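Local coordinates for protein (alpha-2u-globulin) (Rattus norvegicus, PDB 2A2U) that probably carries small hydrophobic molecules inside its lipocalin barrel, and can form a complex with an inducer of hyaline droplets, at residues A[32-37]-A[114-119]; A[62-65]-A[70-73]; A[86-91]-A[99-104]; A[152-157]-A[165-170]. All coordinates share one frame; numbering follows the deposited sequence.

Contact 1: residues A[32-37]-A[114-119]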
# COMPACT_ATOMS: atom_id res chain seq x y z
N ALA A 32 -16.78 -0.82 -16.53
CA ALA A 32 -17.43 -1.93 -15.85
C ALA A 32 -17.38 -3.21 -16.68
O ALA A 32 -17.28 -4.30 -16.14
CB ALA A 32 -18.86 -1.59 -15.54
N LYS A 33 -17.45 -3.06 -18.00
CA LYS A 33 -17.42 -4.20 -18.90
C LYS A 33 -16.05 -4.82 -19.12
O LYS A 33 -15.93 -5.83 -19.81
CB LYS A 33 -18.01 -3.81 -20.25
CG LYS A 33 -19.48 -3.51 -20.20
CD LYS A 33 -19.93 -3.04 -21.55
CE LYS A 33 -21.41 -2.77 -21.56
NZ LYS A 33 -21.81 -2.16 -22.86
N LEU A 34 -15.02 -4.20 -18.56
CA LEU A 34 -13.66 -4.71 -18.69
C LEU A 34 -13.38 -5.80 -17.67
O LEU A 34 -12.35 -6.46 -17.71
CB LEU A 34 -12.66 -3.57 -18.51
CG LEU A 34 -12.69 -2.46 -19.56
CD1 LEU A 34 -11.75 -1.36 -19.16
CD2 LEU A 34 -12.29 -3.03 -20.91
N ASN A 35 -14.33 -6.00 -16.75
CA ASN A 35 -14.21 -7.01 -15.72
C ASN A 35 -14.07 -8.39 -16.35
O ASN A 35 -14.72 -8.68 -17.34
CB ASN A 35 -15.45 -7.01 -14.82
CG ASN A 35 -15.11 -6.85 -13.35
OD1 ASN A 35 -15.90 -6.31 -12.58
ND2 ASN A 35 -13.93 -7.32 -12.96
N GLY A 36 -13.19 -9.22 -15.79
CA GLY A 36 -13.04 -10.56 -16.33
C GLY A 36 -11.64 -10.97 -16.68
O GLY A 36 -10.68 -10.27 -16.37
N ASP A 37 -11.51 -12.11 -17.33
CA ASP A 37 -10.22 -12.64 -17.71
C ASP A 37 -9.69 -12.05 -19.00
O ASP A 37 -10.44 -11.83 -19.95
CB ASP A 37 -10.30 -14.15 -17.85
CG ASP A 37 -10.62 -14.81 -16.54
OD1 ASP A 37 -9.81 -14.71 -15.60
OD2 ASP A 37 -11.69 -15.43 -16.43
N THR A 114 -11.14 -0.33 -27.08
CA THR A 114 -11.69 -1.60 -26.63
C THR A 114 -13.04 -1.87 -27.28
O THR A 114 -13.76 -0.93 -27.64
CB THR A 114 -11.88 -1.63 -25.09
OG1 THR A 114 -12.16 -2.97 -24.65
CG2 THR A 114 -13.04 -0.75 -24.67
N ASP A 115 -13.34 -3.14 -27.52
CA ASP A 115 -14.62 -3.54 -28.09
C ASP A 115 -15.33 -4.37 -27.03
O ASP A 115 -16.38 -4.95 -27.26
CB ASP A 115 -14.41 -4.30 -29.41
CG ASP A 115 -14.10 -5.77 -29.21
OD1 ASP A 115 -13.46 -6.13 -28.21
OD2 ASP A 115 -14.49 -6.56 -30.09
N TYR A 116 -14.69 -4.43 -25.86
CA TYR A 116 -15.15 -5.12 -24.66
C TYR A 116 -15.02 -6.63 -24.55
O TYR A 116 -14.46 -7.13 -23.57
CB TYR A 116 -16.57 -4.68 -24.29
CG TYR A 116 -16.70 -3.21 -23.98
CD1 TYR A 116 -16.16 -2.67 -22.81
CD2 TYR A 116 -17.37 -2.36 -24.85
CE1 TYR A 116 -16.30 -1.32 -22.52
CE2 TYR A 116 -17.51 -1.02 -24.57
CZ TYR A 116 -16.98 -0.51 -23.42
OH TYR A 116 -17.18 0.82 -23.17
N ASP A 117 -15.53 -7.37 -25.53
CA ASP A 117 -15.46 -8.83 -25.45
C ASP A 117 -14.40 -9.51 -26.30
O ASP A 117 -14.42 -10.73 -26.47
CB ASP A 117 -16.83 -9.48 -25.67
CG ASP A 117 -17.60 -8.84 -26.79
OD1 ASP A 117 -17.06 -8.73 -27.90
OD2 ASP A 117 -18.76 -8.46 -26.55
N ARG A 118 -13.47 -8.73 -26.82
CA ARG A 118 -12.40 -9.30 -27.61
C ARG A 118 -11.05 -8.75 -27.23
O ARG A 118 -10.19 -9.48 -26.74
CB ARG A 118 -12.63 -9.08 -29.10
CG ARG A 118 -13.53 -10.09 -29.74
CD ARG A 118 -13.36 -10.07 -31.25
NE ARG A 118 -13.69 -8.76 -31.82
CZ ARG A 118 -13.14 -8.28 -32.93
NH1 ARG A 118 -12.25 -8.99 -33.60
NH2 ARG A 118 -13.50 -7.08 -33.37
N TYR A 119 -10.88 -7.44 -27.41
CA TYR A 119 -9.62 -6.79 -27.12
C TYR A 119 -9.70 -5.51 -26.29
O TYR A 119 -10.77 -4.94 -26.07
CB TYR A 119 -8.90 -6.48 -28.44
CG TYR A 119 -9.58 -5.39 -29.26
CD1 TYR A 119 -10.68 -5.68 -30.06
CD2 TYR A 119 -9.14 -4.07 -29.18
CE1 TYR A 119 -11.33 -4.67 -30.76
CE2 TYR A 119 -9.79 -3.05 -29.88
CZ TYR A 119 -10.88 -3.35 -30.66
OH TYR A 119 -11.55 -2.35 -31.33

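Contact 2: residues A[62-65]-A[70-73]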
# COMPACT_ATOMS: atom_id res chain seq x y z
N GLN A 62 -3.87 -11.86 -16.61
CA GLN A 62 -4.76 -12.97 -16.30
C GLN A 62 -6.20 -12.54 -16.06
O GLN A 62 -7.13 -13.14 -16.60
CB GLN A 62 -4.30 -13.71 -15.06
CG GLN A 62 -2.92 -14.29 -15.13
CD GLN A 62 -2.59 -15.08 -13.89
OE1 GLN A 62 -1.90 -16.09 -13.94
NE2 GLN A 62 -3.11 -14.64 -12.76
N HIS A 63 -6.39 -11.51 -15.25
CA HIS A 63 -7.73 -11.04 -14.92
C HIS A 63 -7.71 -9.58 -14.52
O HIS A 63 -6.72 -9.09 -13.99
CB HIS A 63 -8.25 -11.88 -13.74
CG HIS A 63 -9.67 -11.61 -13.37
ND1 HIS A 63 -10.73 -12.33 -13.90
CD2 HIS A 63 -10.21 -10.71 -12.52
CE1 HIS A 63 -11.86 -11.87 -13.38
NE2 HIS A 63 -11.57 -10.90 -12.54
N ILE A 64 -8.79 -8.87 -14.82
CA ILE A 64 -8.94 -7.47 -14.47
C ILE A 64 -10.20 -7.33 -13.63
O ILE A 64 -11.27 -7.81 -14.02
CB ILE A 64 -9.09 -6.57 -15.72
CG1 ILE A 64 -7.77 -6.48 -16.47
CG2 ILE A 64 -9.57 -5.17 -15.32
CD1 ILE A 64 -7.81 -5.57 -17.68
N ASP A 65 -10.06 -6.74 -12.44
CA ASP A 65 -11.18 -6.52 -11.54
C ASP A 65 -11.55 -5.05 -11.53
O ASP A 65 -10.68 -4.20 -11.52
CB ASP A 65 -10.83 -6.95 -10.11
CG ASP A 65 -10.78 -8.43 -9.95
OD1 ASP A 65 -11.82 -9.08 -10.20
OD2 ASP A 65 -9.73 -8.96 -9.56
N SER A 70 -11.02 2.45 -9.05
CA SER A 70 -9.79 1.78 -9.43
C SER A 70 -9.99 0.46 -10.20
O SER A 70 -11.11 -0.01 -10.38
CB SER A 70 -8.95 1.53 -8.19
OG SER A 70 -9.69 0.74 -7.28
N LEU A 71 -8.88 -0.11 -10.64
CA LEU A 71 -8.85 -1.37 -11.36
C LEU A 71 -7.80 -2.29 -10.73
O LEU A 71 -6.72 -1.85 -10.40
CB LEU A 71 -8.46 -1.13 -12.82
CG LEU A 71 -9.43 -0.37 -13.72
CD1 LEU A 71 -8.75 -0.11 -15.06
CD2 LEU A 71 -10.72 -1.17 -13.90
N GLY A 72 -8.13 -3.56 -10.57
CA GLY A 72 -7.18 -4.50 -10.01
C GLY A 72 -6.66 -5.34 -11.15
O GLY A 72 -7.42 -5.70 -12.03
N PHE A 73 -5.38 -5.65 -11.15
CA PHE A 73 -4.79 -6.46 -12.20
C PHE A 73 -4.07 -7.66 -11.61
O PHE A 73 -3.12 -7.49 -10.85
CB PHE A 73 -3.78 -5.63 -13.00
CG PHE A 73 -4.38 -4.51 -13.79
CD1 PHE A 73 -4.65 -3.28 -13.18
CD2 PHE A 73 -4.67 -4.66 -15.14
CE1 PHE A 73 -5.20 -2.23 -13.92
CE2 PHE A 73 -5.22 -3.62 -15.88
CZ PHE A 73 -5.48 -2.40 -15.27

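Contact 3: residues A[86-91]-A[99-104]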
# COMPACT_ATOMS: atom_id res chain seq x y z
N LEU A 86 1.25 -11.99 -9.20
CA LEU A 86 1.12 -10.67 -8.58
C LEU A 86 -0.27 -10.06 -8.78
O LEU A 86 -1.08 -10.60 -9.51
CB LEU A 86 2.17 -9.71 -9.15
CG LEU A 86 3.64 -10.06 -8.95
CD1 LEU A 86 4.51 -8.99 -9.58
CD2 LEU A 86 3.93 -10.19 -7.47
N TYR A 87 -0.53 -8.94 -8.11
CA TYR A 87 -1.80 -8.24 -8.22
C TYR A 87 -1.58 -6.78 -7.86
O TYR A 87 -1.16 -6.48 -6.74
CB TYR A 87 -2.84 -8.85 -7.27
CG TYR A 87 -4.26 -8.34 -7.50
CD1 TYR A 87 -4.67 -7.09 -7.02
CD2 TYR A 87 -5.18 -9.10 -8.22
CE1 TYR A 87 -5.95 -6.61 -7.24
CE2 TYR A 87 -6.47 -8.63 -8.46
CZ TYR A 87 -6.85 -7.38 -7.97
OH TYR A 87 -8.13 -6.92 -8.21
N LEU A 88 -1.86 -5.88 -8.79
CA LEU A 88 -1.67 -4.46 -8.56
C LEU A 88 -2.96 -3.69 -8.70
O LEU A 88 -3.82 -4.05 -9.50
CB LEU A 88 -0.66 -3.88 -9.55
CG LEU A 88 0.79 -4.38 -9.51
CD1 LEU A 88 1.60 -3.75 -10.62
CD2 LEU A 88 1.39 -4.05 -8.17
N VAL A 89 -3.11 -2.64 -7.91
CA VAL A 89 -4.28 -1.79 -7.98
C VAL A 89 -3.87 -0.46 -8.62
O VAL A 89 -2.84 0.11 -8.27
CB VAL A 89 -4.90 -1.54 -6.59
CG1 VAL A 89 -6.01 -0.52 -6.69
CG2 VAL A 89 -5.46 -2.83 -6.03
N ALA A 90 -4.65 -0.02 -9.59
CA ALA A 90 -4.39 1.22 -10.29
C ALA A 90 -5.53 2.16 -9.94
O ALA A 90 -6.68 1.79 -10.03
CB ALA A 90 -4.35 0.98 -11.80
N TYR A 91 -5.21 3.39 -9.54
CA TYR A 91 -6.23 4.35 -9.16
C TYR A 91 -6.60 5.34 -10.22
O TYR A 91 -5.75 5.78 -10.98
CB TYR A 91 -5.75 5.10 -7.95
CG TYR A 91 -5.41 4.19 -6.84
CD1 TYR A 91 -6.41 3.58 -6.09
CD2 TYR A 91 -4.09 3.93 -6.53
CE1 TYR A 91 -6.11 2.72 -5.05
CE2 TYR A 91 -3.77 3.07 -5.50
CZ TYR A 91 -4.78 2.47 -4.77
OH TYR A 91 -4.46 1.60 -3.75
N TYR A 99 -5.14 6.64 -15.24
CA TYR A 99 -5.04 5.80 -14.07
C TYR A 99 -3.58 5.84 -13.63
O TYR A 99 -2.70 6.05 -14.46
CB TYR A 99 -5.42 4.36 -14.41
CG TYR A 99 -6.89 4.14 -14.57
CD1 TYR A 99 -7.53 4.34 -15.80
CD2 TYR A 99 -7.66 3.72 -13.50
CE1 TYR A 99 -8.90 4.16 -15.93
CE2 TYR A 99 -9.03 3.53 -13.62
CZ TYR A 99 -9.65 3.75 -14.83
OH TYR A 99 -11.02 3.60 -14.90
N PHE A 100 -3.34 5.68 -12.34
CA PHE A 100 -1.98 5.66 -11.81
C PHE A 100 -1.70 4.35 -11.10
O PHE A 100 -2.54 3.85 -10.36
CB PHE A 100 -1.73 6.80 -10.83
CG PHE A 100 -0.35 6.75 -10.19
CD1 PHE A 100 0.74 7.35 -10.81
CD2 PHE A 100 -0.14 6.04 -9.01
CE1 PHE A 100 2.02 7.23 -10.28
CE2 PHE A 100 1.14 5.92 -8.47
CZ PHE A 100 2.21 6.51 -9.11
N VAL A 101 -0.51 3.81 -11.30
CA VAL A 101 -0.10 2.59 -10.63
C VAL A 101 1.40 2.66 -10.42
O VAL A 101 2.15 3.11 -11.29
CB VAL A 101 -0.52 1.31 -11.44
CG1 VAL A 101 0.19 1.25 -12.79
CG2 VAL A 101 -0.25 0.07 -10.64
N GLU A 102 1.83 2.33 -9.20
CA GLU A 102 3.24 2.34 -8.87
C GLU A 102 3.79 0.96 -9.19
O GLU A 102 3.37 -0.03 -8.60
CB GLU A 102 3.45 2.69 -7.40
CG GLU A 102 4.90 2.98 -7.01
CD GLU A 102 5.45 4.27 -7.62
OE1 GLU A 102 4.67 5.12 -8.08
OE2 GLU A 102 6.69 4.44 -7.61
N TYR A 103 4.67 0.90 -10.18
CA TYR A 103 5.28 -0.36 -10.57
C TYR A 103 6.52 -0.08 -11.39
O TYR A 103 6.41 0.33 -12.54
CB TYR A 103 4.31 -1.20 -11.41
CG TYR A 103 4.93 -2.50 -11.89
CD1 TYR A 103 5.16 -3.56 -11.01
CD2 TYR A 103 5.31 -2.66 -13.22
CE1 TYR A 103 5.75 -4.75 -11.43
CE2 TYR A 103 5.90 -3.86 -13.66
CZ TYR A 103 6.12 -4.89 -12.75
OH TYR A 103 6.70 -6.07 -13.17
N ASP A 104 7.69 -0.29 -10.80
CA ASP A 104 8.95 -0.04 -11.49
C ASP A 104 8.95 1.43 -11.89
O ASP A 104 9.33 1.78 -13.01
CB ASP A 104 9.04 -0.93 -12.72
CG ASP A 104 10.42 -0.94 -13.32
OD1 ASP A 104 11.38 -1.24 -12.60
OD2 ASP A 104 10.54 -0.67 -14.52

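Contact 4: residues A[152-157]-A[165-170]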
# COMPACT_ATOMS: atom_id res chain seq x y z
N LYS A 152 -4.14 -3.52 -36.52
CA LYS A 152 -4.66 -2.24 -36.03
C LYS A 152 -3.79 -1.76 -34.88
O LYS A 152 -3.48 -0.58 -34.76
CB LYS A 152 -6.11 -2.42 -35.56
CG LYS A 152 -6.61 -1.33 -34.61
CD LYS A 152 -8.04 -1.57 -34.15
CE LYS A 152 -9.03 -1.36 -35.29
NZ LYS A 152 -10.46 -1.58 -34.92
N PHE A 153 -3.40 -2.70 -34.02
CA PHE A 153 -2.56 -2.40 -32.88
C PHE A 153 -1.17 -2.02 -33.34
O PHE A 153 -0.59 -1.05 -32.85
CB PHE A 153 -2.51 -3.60 -31.93
CG PHE A 153 -1.59 -3.41 -30.75
CD1 PHE A 153 -1.94 -2.55 -29.71
CD2 PHE A 153 -0.37 -4.06 -30.70
CE1 PHE A 153 -1.08 -2.35 -28.64
CE2 PHE A 153 0.49 -3.86 -29.63
CZ PHE A 153 0.13 -3.00 -28.60
N ALA A 154 -0.63 -2.77 -34.30
CA ALA A 154 0.70 -2.50 -34.84
C ALA A 154 0.77 -1.08 -35.38
O ALA A 154 1.80 -0.42 -35.27
CB ALA A 154 1.04 -3.50 -35.93
N LYS A 155 -0.34 -0.61 -35.95
CA LYS A 155 -0.43 0.73 -36.50
C LYS A 155 -0.42 1.79 -35.39
O LYS A 155 0.33 2.76 -35.47
CB LYS A 155 -1.68 0.88 -37.36
CG LYS A 155 -1.58 0.15 -38.69
CD LYS A 155 -2.87 0.26 -39.48
CE LYS A 155 -2.74 -0.40 -40.84
NZ LYS A 155 -4.06 -0.50 -41.54
N LEU A 156 -1.25 1.61 -34.37
CA LEU A 156 -1.31 2.56 -33.27
C LEU A 156 0.07 2.72 -32.62
O LEU A 156 0.44 3.80 -32.21
CB LEU A 156 -2.31 2.11 -32.21
CG LEU A 156 -3.78 2.06 -32.61
CD1 LEU A 156 -4.61 1.59 -31.44
CD2 LEU A 156 -4.21 3.44 -33.04
N CYS A 157 0.82 1.63 -32.55
CA CYS A 157 2.15 1.68 -31.97
C CYS A 157 2.99 2.64 -32.77
O CYS A 157 3.68 3.50 -32.22
CB CYS A 157 2.81 0.31 -31.98
SG CYS A 157 2.07 -0.82 -30.83
N ASP A 165 9.86 -2.90 -34.99
CA ASP A 165 10.91 -3.78 -34.47
C ASP A 165 10.77 -3.95 -32.95
O ASP A 165 11.35 -4.87 -32.37
CB ASP A 165 12.30 -3.21 -34.81
CG ASP A 165 13.44 -4.19 -34.53
OD1 ASP A 165 13.20 -5.34 -34.10
OD2 ASP A 165 14.61 -3.81 -34.74
N ASN A 166 9.99 -3.08 -32.32
CA ASN A 166 9.81 -3.15 -30.87
C ASN A 166 8.45 -3.67 -30.44
O ASN A 166 8.09 -3.60 -29.27
CB ASN A 166 10.12 -1.80 -30.26
CG ASN A 166 11.55 -1.38 -30.49
OD1 ASN A 166 12.47 -2.17 -30.30
ND2 ASN A 166 11.75 -0.15 -30.96
N ILE A 167 7.70 -4.19 -31.41
CA ILE A 167 6.38 -4.76 -31.15
C ILE A 167 6.60 -6.26 -30.99
O ILE A 167 7.07 -6.91 -31.91
CB ILE A 167 5.43 -4.49 -32.33
CG1 ILE A 167 5.39 -3.00 -32.64
CG2 ILE A 167 4.03 -4.92 -31.97
CD1 ILE A 167 4.43 -2.60 -33.76
N ILE A 168 6.31 -6.79 -29.81
CA ILE A 168 6.52 -8.21 -29.54
C ILE A 168 5.23 -8.99 -29.36
O ILE A 168 4.36 -8.60 -28.59
CB ILE A 168 7.41 -8.42 -28.30
CG1 ILE A 168 8.80 -7.82 -28.53
CG2 ILE A 168 7.51 -9.90 -27.97
CD1 ILE A 168 9.77 -7.97 -27.36
N ASP A 169 5.09 -10.09 -30.11
CA ASP A 169 3.92 -10.96 -30.04
C ASP A 169 4.20 -12.06 -29.02
O ASP A 169 4.95 -13.00 -29.29
CB ASP A 169 3.64 -11.56 -31.43
CG ASP A 169 2.34 -12.38 -31.48
OD1 ASP A 169 1.77 -12.70 -30.42
OD2 ASP A 169 1.90 -12.71 -32.60
N LEU A 170 3.57 -11.94 -27.85
CA LEU A 170 3.77 -12.90 -26.77
C LEU A 170 3.05 -14.23 -26.94
O LEU A 170 3.30 -15.15 -26.16
CB LEU A 170 3.37 -12.29 -25.43
CG LEU A 170 4.06 -11.03 -24.92
CD1 LEU A 170 3.47 -10.65 -23.59
CD2 LEU A 170 5.55 -11.28 -24.78

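Contact 1: residues A[32-37]-A[114-119]
Lys-33 and Leu-34 meet Thr-114 and Tyr-116 at one end of the lipocalin barrel, where two sequence signatures of the family come together: the Gly-Asp-Trp run starting at Gly-36 and the Thr-Asp-Tyr run of 114-116. No hydrogen bond crosses directly, so side chains carry the contact. Lys-33 lies over one face of the Tyr-116 ring; its CD stands 3.9 Å from the ring centroid and 8° off the normal, a CH-pi contact, and its CB reaches Tyr-116 CD1 at 3.4 Å. Lys-33 NZ is 5.1 Å from the same centroid, at most a weak cation-pi attraction. Thr-114 CG2 takes the opposite face, offset toward the rim, so the phenol is sandwiched. With OG1 of Thr-114 turned anti to its own N (chi1 -168°), the hydroxyl donates to Tyr-119 O at 2.8 Å, in the carbonyl plane, and accepts from Tyr-116 N at 3.2 Å, an ST turn. Leu-34 CD2 rests 3.7 Å from this Thr-114 OG1. A valine in place of Thr-114 would probably leave Tyr-119 O and Tyr-116 N without their common partner and let the turn relax. Asp-115 ties the same loop, its OD2 bridging to Arg-118 NE at 2.9 Å. Beyond the two segments, Tyr-116 OH bonds to Asp-30 N, and Arg-141 donates to both Asn-35 O and Tyr-116 O, linking the segments indirectly. Leu-34 packs on Ile-111 of strand 106-114, while Arg-118 and Tyr-119 lean on Ile-149 of helix 147-158.

Contact 2: residues A[62-65]-A[70-73]
Strand segments 62-65 and 70-73 run antiparallel, their axes 4.6 Å apart and inclined at 162°, with Asp-65 and Gly-72 as the hydrogen-bonded pair and Ile-64 and Phe-73 as the non-hydrogen-bonded one. Asp-65 N donates to Gly-72 O at 2.9 Å and Gly-72 N to Asp-65 O at 2.8 Å, both hydrogen bonds nearly straight. Ile-64 and Phe-73 project alongside one another from one face. With CG1 of Ile-64 anti to its carbonyl carbon (chi1 -71°), that branch runs along the phenyl group, CD1 coming 3.7 Å from Phe-73 CE2 and CG1 3.8 Å from Phe-73 CD2. The other branch, CG2, approaches Leu-71 CD2 at 4.4 Å. This is the hairpin of strands 60-67 and 70-78 in the lipocalin barrel, broken in register by a classic beta bulge where Gln-62 and His-63 both face Lys-74. An alanine at Ile-64 is likely to remove part of the packing beside Phe-73, leaving a gap beside CD2 and CE2. On the face carrying Asp-65, Gly-72 offers no side chain to compete with the Asp-65 CB. The His-63 ring meets the carboxylate edge-on, NE2 making a weak bond to Asp-65 OD1 at 3.0 Å, while His-63 ND1 is bonded to Asp-37. Asp-65 OD1 also forms a salt bridge with Lys-74 of the second subunit, and OD2 bonds to Tyr-87 OH.

Contact 3: residues A[86-91]-A[99-104]
Strands 86-91 and 99-102 run antiparallel but inclined, at 144° between their directions, and approach to 4.4 Å between axes. Tyr-91 and Phe-100 form a hydrogen-bonded pair: Tyr-91 N donates to Phe-100 O at 2.8 Å and Phe-100 N to Tyr-91 O at 2.8 Å, each donor in the carbonyl plane of its acceptor. The backbones stay close at the next pair, where Ala-90 CB meets Val-101 CB at 3.9 Å. Beyond it the chains splay, the CA of Leu-88 and that of Tyr-103 being 8.3 Å apart, and side chains bridge the widening gap. Val-101 CG2, anti to its backbone N because CG1 occupies the crowded position (chi1 64°), reaches in between the strands to lie 3.5 Å from Val-89 O. Farther along, Leu-88 and Tyr-103 cross at about a right angle, Leu-88 CD1 touching Tyr-103 CD1 at 3.6 Å, while the Tyr-103 hydroxyl is bonded to Ser-56 O. At the paired end the Tyr-99 ring turns its edge to Ala-90 O, and its plane is at about 10° to that of the Phe-109 ring. Phe-100 meets Phe-100 of the third subunit, placing this hairpin of the lipocalin barrel at a subunit interface. Polar pairing is thus confined to one end, and the rest of the join rests mostly on apolar side-chain contact, which would probably tolerate the divergence of the strands better than directional bonds.

Contact 4: residues A[152-157]-A[165-170]
Ile-167 bridges strand 167-169 to helix 147-158, the helix that packs against the outside of the barrel in lipocalins. The axes of the short segments are 10.3 Å apart and nearly antiparallel, at 155°, a gap that one side chain spans. The direct contacts are apolar. Ile-167 CD1 points into the helix surface, 3.8 Å from Cys-157 CB and 4.1 Å from Ala-154 CB, one turn apart; it also lies 3.7 Å from Ala-154 O. With CG1 anti to the carbonyl carbon (chi1 -54°), Ile-167 sends that branch to the helix and leaves CG2 to approach Phe-153 CE2 at 4.4 Å. No hydrogen bond crosses between the two segments: Cys-157 N donates to Phe-153 O at 3.0 Å within the helix, and Ile-168 pairs through its backbone with Val-43 of strand 36-44. Asp-169 forms a salt bridge with Lys-150 of helix 147-158, a second tie between strand and helix. Phe-153 and Ile-167 both also rest on Val-42 of strand 36-44, joining helix, short strand and barrel wall. Within the helix, Cys-157 SG stands 3.6 Å above the plane of the Phe-153 ring, offset toward its rim.

Overall arrangement
All four contacts reach one curled antiparallel sheet, the lipocalin barrel, whose interior is probably the ligand pocket. Contacts 1 and 2 touch directly, their centres 11 Å apart: Gly-36 O lies 2.8 Å from Ile-64 N, a probable hydrogen bond between neighbouring strands. The sheet continues from contact 2 to contact 3, with centres 10 Å apart, through Phe-73 N and Leu-88 O at 2.8 Å. Contact 4 is remote, its centre about 23 Å from those of contacts 2 and 3 and across the chain's centre from both; it meets contact 1 by packing of Lys-152 NZ near Tyr-119 OH. Neighbouring subunits reach contacts 1 (through Asn-35 alone), 2 and 3, but not 4.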